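Local coordinates for sulfur oxidation protein soxB (Thermus thermophilus, PDB 2WDD) that probably hydrolyses the sulfur–sulfur bond of cysteine S-thiosulfonate in the Sox sulfur oxidation pathway, with two manganese ions bound at its metal centre, at residues A[318-322]-A[323-327]; A[90-93]-A[94-98]. All blocks are in the same frame, centred on the assembly; numbering follows the deposited sequence.

Interaction 1: residues A[318-322]-A[323-327]; sequences KLWKG and GIANL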
loop_
_atom_site.group_PDB
_atom_site.type_symbol
_atom_site.label_atom_id
_atom_site.label_comp_id
_atom_site.label_asym_id
_atom_site.label_seq_id
_atom_site.Cartn_x
_atom_site.Cartn_y
_atom_site.Cartn_z
ATOM N N LYS A 318 16.456 21.119 8.255
ATOM C CA LYS A 318 17.082 22.381 8.620
ATOM C C LYS A 318 16.177 23.401 7.943
ATOM O O LYS A 318 16.081 23.442 6.716
ATOM C CB LYS A 318 18.477 22.500 8.010
ATOM C CG LYS A 318 19.571 21.989 8.888
ATOM C CD LYS A 318 20.912 22.277 8.244
ATOM C CE LYS A 318 22.056 21.856 9.135
ATOM N NZ LYS A 318 23.353 22.069 8.431
ATOM N N LEU A 319 15.486 24.211 8.730
ATOM C CA LEU A 319 14.559 25.165 8.159
ATOM C C LEU A 319 15.187 26.540 7.998
ATOM O O LEU A 319 16.210 26.843 8.624
ATOM C CB LEU A 319 13.317 25.292 9.056
ATOM C CG LEU A 319 12.617 23.976 9.429
ATOM C CD1 LEU A 319 11.474 24.227 10.409
ATOM C CD2 LEU A 319 12.113 23.279 8.182
ATOM N N TRP A 320 14.552 27.356 7.166
ATOM C CA TRP A 320 14.894 28.764 7.021
ATOM C C TRP A 320 13.601 29.554 6.890
ATOM O O TRP A 320 12.512 28.971 6.781
ATOM C CB TRP A 320 15.883 29.032 5.880
ATOM C CG TRP A 320 15.323 28.960 4.489
ATOM C CD1 TRP A 320 15.040 27.824 3.771
ATOM C CD2 TRP A 320 15.059 30.063 3.607
ATOM N NE1 TRP A 320 14.599 28.160 2.511
ATOM C CE2 TRP A 320 14.612 29.524 2.381
ATOM C CE3 TRP A 320 15.189 31.454 3.724
ATOM C CZ2 TRP A 320 14.267 30.328 1.286
ATOM C CZ3 TRP A 320 14.823 32.253 2.641
ATOM C CH2 TRP A 320 14.392 31.688 1.433
ATOM N N LYS A 321 13.701 30.875 6.948
ATOM C CA LYS A 321 12.517 31.720 6.898
ATOM C C LYS A 321 11.542 31.385 5.773
ATOM O O LYS A 321 10.328 31.512 5.948
ATOM C CB LYS A 321 12.906 33.202 6.853
ATOM C CG LYS A 321 12.249 33.973 5.714
ATOM C CD LYS A 321 12.552 35.466 5.798
ATOM C CE LYS A 321 12.126 36.053 7.140
ATOM N NZ LYS A 321 12.514 37.490 7.277
ATOM N N GLY A 322 12.061 30.968 4.621
ATOM C CA GLY A 322 11.240 30.682 3.461
ATOM C C GLY A 322 11.057 29.230 3.044
ATOM O O GLY A 322 10.558 28.976 1.952
ATOM N N GLY A 323 11.480 28.277 3.870
ATOM C CA GLY A 323 11.299 26.878 3.498
ATOM C C GLY A 323 12.242 25.911 4.174
ATOM O O GLY A 323 12.603 26.084 5.333
ATOM N N ILE A 324 12.590 24.844 3.455
ATOM C CA ILE A 324 13.513 23.840 3.966
ATOM C C ILE A 324 14.873 24.111 3.328
ATOM O O ILE A 324 15.012 24.066 2.099
ATOM C CB ILE A 324 13.026 22.394 3.646
ATOM C CG1 ILE A 324 11.717 22.103 4.385
ATOM C CG2 ILE A 324 14.106 21.362 4.027
ATOM C CD1 ILE A 324 11.017 20.812 3.915
ATOM N N ALA A 325 15.863 24.448 4.151
ATOM C CA ALA A 325 17.197 24.730 3.627
ATOM C C ALA A 325 17.886 23.441 3.214
ATOM O O ALA A 325 18.521 23.361 2.158
ATOM C CB ALA A 325 18.037 25.470 4.680
ATOM N N ASN A 326 17.760 22.427 4.056
ATOM C CA ASN A 326 18.358 21.142 3.762
ATOM C C ASN A 326 17.657 20.069 4.586
ATOM O O ASN A 326 16.900 20.374 5.506
ATOM C CB ASN A 326 19.858 21.162 4.070
ATOM C CG ASN A 326 20.667 20.354 3.069
ATOM O OD1 ASN A 326 20.198 19.342 2.550
ATOM N ND2 ASN A 326 21.894 20.796 2.792
ATOM N N LEU A 327 17.905 18.813 4.244
ATOM C CA LEU A 327 17.281 17.717 4.974
ATOM C C LEU A 327 18.115 16.459 4.936
ATOM O O LEU A 327 18.910 16.246 4.019
ATOM C CB LEU A 327 15.887 17.416 4.410
ATOM C CG LEU A 327 15.814 16.655 3.079
ATOM C CD1 LEU A 327 14.336 16.383 2.734
ATOM C CD2 LEU A 327 16.495 17.424 1.971
HETATM O O HOH W 1 13.880 26.599 0.278
#
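Trp320 and Gly323 close a tight reversal of the chain through two backbone bonds. Trp320 N gives to Gly323 O at 3.0 Å, and Gly323 N returns one to Trp320 O at 3.2 Å. Farther along, Lys318 N bonds Asn326 O at 2.9 Å, whereas Lys318 O takes Ala325 N at 2.8 Å and, weakly, Asn326 N. Two residues therefore face one, which defines a classic beta bulge.

The indole supplies the side-chain part. With chi1 at 75°, Trp320 CG sits between backbone N and carbonyl carbon, laying one ring face over Gly323, whose N is 3.4 Å above the plane. Trp320 NE1 donates a hydrogen bond to a water at 2.8 Å, and that water gives a weak one to Ile324 O. Trp320 CD1 meets Ala325 CB at 3.9 Å. At the backbone angles of Gly323 (phi 157°, psi -148°) a CB would be pressed against Gly322 O, so only glycine fits comfortably.

On the other face, Leu319 CD2 touches Ile324 CG1 at 4.0 Å, and both side chains rest on Ala257. Such geometry is that of a two-residue beta hairpin, turned by a type I turn and bulged beyond it.

Interaction 2: residues A[90-93]-A[94-98]; sequences DFVE and LARTF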
loop_
_atom_site.group_PDB
_atom_site.type_symbol
_atom_site.label_atom_id
_atom_site.label_comp_id
_atom_site.label_asym_id
_atom_site.label_seq_id
_atom_site.Cartn_x
_atom_site.Cartn_y
_atom_site.Cartn_z
ATOM N N ASP A 90 17.686 -11.365 -3.751
ATOM C CA ASP A 90 18.122 -12.138 -2.574
ATOM C C ASP A 90 17.089 -12.217 -1.468
ATOM O O ASP A 90 17.435 -12.489 -0.316
ATOM C CB ASP A 90 19.426 -11.575 -1.979
ATOM C CG ASP A 90 20.515 -11.358 -3.017
ATOM O OD1 ASP A 90 20.665 -12.203 -3.924
ATOM O OD2 ASP A 90 21.254 -10.363 -2.882
ATOM N N PHE A 91 15.823 -11.982 -1.793
ATOM C CA PHE A 91 14.813 -11.901 -0.745
ATOM C C PHE A 91 14.767 -13.003 0.298
ATOM O O PHE A 91 14.849 -12.720 1.496
ATOM C CB PHE A 91 13.418 -11.605 -1.280
ATOM C CG PHE A 91 12.405 -11.405 -0.193
ATOM C CD1 PHE A 91 12.320 -10.192 0.480
ATOM C CD2 PHE A 91 11.605 -12.456 0.226
ATOM C CE1 PHE A 91 11.400 -10.011 1.512
ATOM C CE2 PHE A 91 10.711 -12.298 1.274
ATOM C CZ PHE A 91 10.602 -11.072 1.915
ATOM N N VAL A 92 14.561 -14.243 -0.131
ATOM C CA VAL A 92 14.438 -15.309 0.850
ATOM C C VAL A 92 15.684 -15.397 1.727
ATOM O O VAL A 92 15.579 -15.498 2.953
ATOM C CB VAL A 92 14.095 -16.656 0.210
ATOM C CG1 VAL A 92 14.121 -17.758 1.270
ATOM C CG2 VAL A 92 12.736 -16.587 -0.479
ATOM N N GLU A 93 16.860 -15.343 1.099
ATOM C CA GLU A 93 18.109 -15.423 1.848
ATOM C C GLU A 93 18.199 -14.314 2.890
ATOM O O GLU A 93 18.542 -14.568 4.049
ATOM C CB GLU A 93 19.314 -15.374 0.904
ATOM C CG GLU A 93 19.376 -16.537 -0.075
ATOM C CD GLU A 93 20.701 -16.626 -0.809
ATOM O OE1 GLU A 93 21.758 -16.621 -0.144
ATOM O OE2 GLU A 93 20.685 -16.725 -2.053
ATOM N N LEU A 94 17.859 -13.091 2.496
ATOM C CA LEU A 94 17.915 -11.968 3.427
ATOM C C LEU A 94 16.828 -12.021 4.500
ATOM O O LEU A 94 17.038 -11.563 5.620
ATOM C CB LEU A 94 17.908 -10.630 2.683
ATOM C CG LEU A 94 19.125 -10.475 1.766
ATOM C CD1 LEU A 94 19.147 -9.091 1.125
ATOM C CD2 LEU A 94 20.427 -10.745 2.538
ATOM N N ALA A 95 15.674 -12.598 4.166
ATOM C CA ALA A 95 14.605 -12.732 5.147
ATOM C C ALA A 95 15.069 -13.706 6.244
ATOM O O ALA A 95 14.795 -13.497 7.436
ATOM C CB ALA A 95 13.322 -13.233 4.464
ATOM N N ARG A 96 15.790 -14.751 5.850
ATOM C CA ARG A 96 16.313 -15.697 6.838
ATOM C C ARG A 96 17.405 -15.021 7.667
ATOM O O ARG A 96 17.575 -15.314 8.847
ATOM C CB ARG A 96 16.890 -16.937 6.158
ATOM C CG ARG A 96 15.936 -17.615 5.197
ATOM C CD ARG A 96 15.287 -18.819 5.818
ATOM N NE ARG A 96 14.492 -19.557 4.844
ATOM C CZ ARG A 96 13.223 -19.897 5.031
ATOM N NH1 ARG A 96 12.606 -19.562 6.157
ATOM N NH2 ARG A 96 12.576 -20.564 4.086
ATOM N N THR A 97 18.159 -14.133 7.036
ATOM C CA THR A 97 19.280 -13.471 7.689
ATOM C C THR A 97 18.875 -12.450 8.743
ATOM O O THR A 97 19.333 -12.503 9.895
ATOM C CB THR A 97 20.186 -12.808 6.611
ATOM O OG1 THR A 97 20.726 -13.817 5.750
ATOM C CG2 THR A 97 21.320 -11.997 7.249
ATOM N N PHE A 98 18.037 -11.498 8.328
ATOM C CA PHE A 98 17.662 -10.357 9.153
ATOM C C PHE A 98 16.367 -10.514 9.933
ATOM O O PHE A 98 16.091 -9.733 10.834
ATOM C CB PHE A 98 17.600 -9.086 8.301
ATOM C CG PHE A 98 18.913 -8.720 7.659
ATOM C CD1 PHE A 98 20.060 -8.540 8.431
ATOM C CD2 PHE A 98 19.023 -8.629 6.278
ATOM C CE1 PHE A 98 21.276 -8.238 7.832
ATOM C CE2 PHE A 98 20.225 -8.306 5.674
ATOM C CZ PHE A 98 21.356 -8.091 6.456
#
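Leu94 folds back over Asp90, one helical turn earlier: its CG is 3.9 Å from Asp90 CB and 3.4 Å from Asp90 O. With CG beside its own backbone N (chi1 -62°), the Leu94 side chain lies back along Asp90 and also touches Tyr84 of helix 81-86. Putting an alanine here would probably leave Asp90 CB without its apolar neighbour and open a gap beside Tyr84. A second apolar touch brings Ala95 CB over one face of the Phe91 ring, near its rim, 4.2 Å from CE2.

Backbone i to i+4 bonds run from Leu94, Ala95 and Arg96 to the carbonyls of Asp90, Phe91 and Val92. The next carbonyl, Glu93 O, is gripped twice, by Thr97 N at 3.0 Å and by Thr97 OG1 at 2.9 Å, from opposite faces of its plane.

The charged ends look elsewhere. Asp90 occupies the N-cap position, yet its carboxylate makes no capping bond and pairs with Arg78. Arg96 lies alongside Val92, NE 4.0 Å from CG1; bent at chi2 (-100°), it carries its guanidinium to the C-terminal carboxylate of Gly562 and to Pro412 O.

Thr97 thus spends its hydroxyl on its own helix, while Asp90 ties the helix start to nearby Arg78 and Arg96 reaches the distant C-terminal end.

How the interactions relate
Interaction 2 comes first along the chain, in helix 91-98; interaction 1 follows more than 200 residues later, in the hairpin of strands 311-320 and 323-333. Their centres are 39 Å apart and their nearest atoms about 25 Å, and they share no helix or sheet. Strand 323-333 is an outermost strand of a six-stranded sheet that also holds strands 29-34 and 124-129, after which the manganese ligands Asp36 and Asp132 follow. Through Ala257 the hairpin meets the second six-stranded sheet, consistent with a metallophosphoesterase-like sandwich. Residues 90-98 instead contact Thr409, Leu411, Pro412 and Gly562, linking early and late sequence. Both contacts lie away from the metal site.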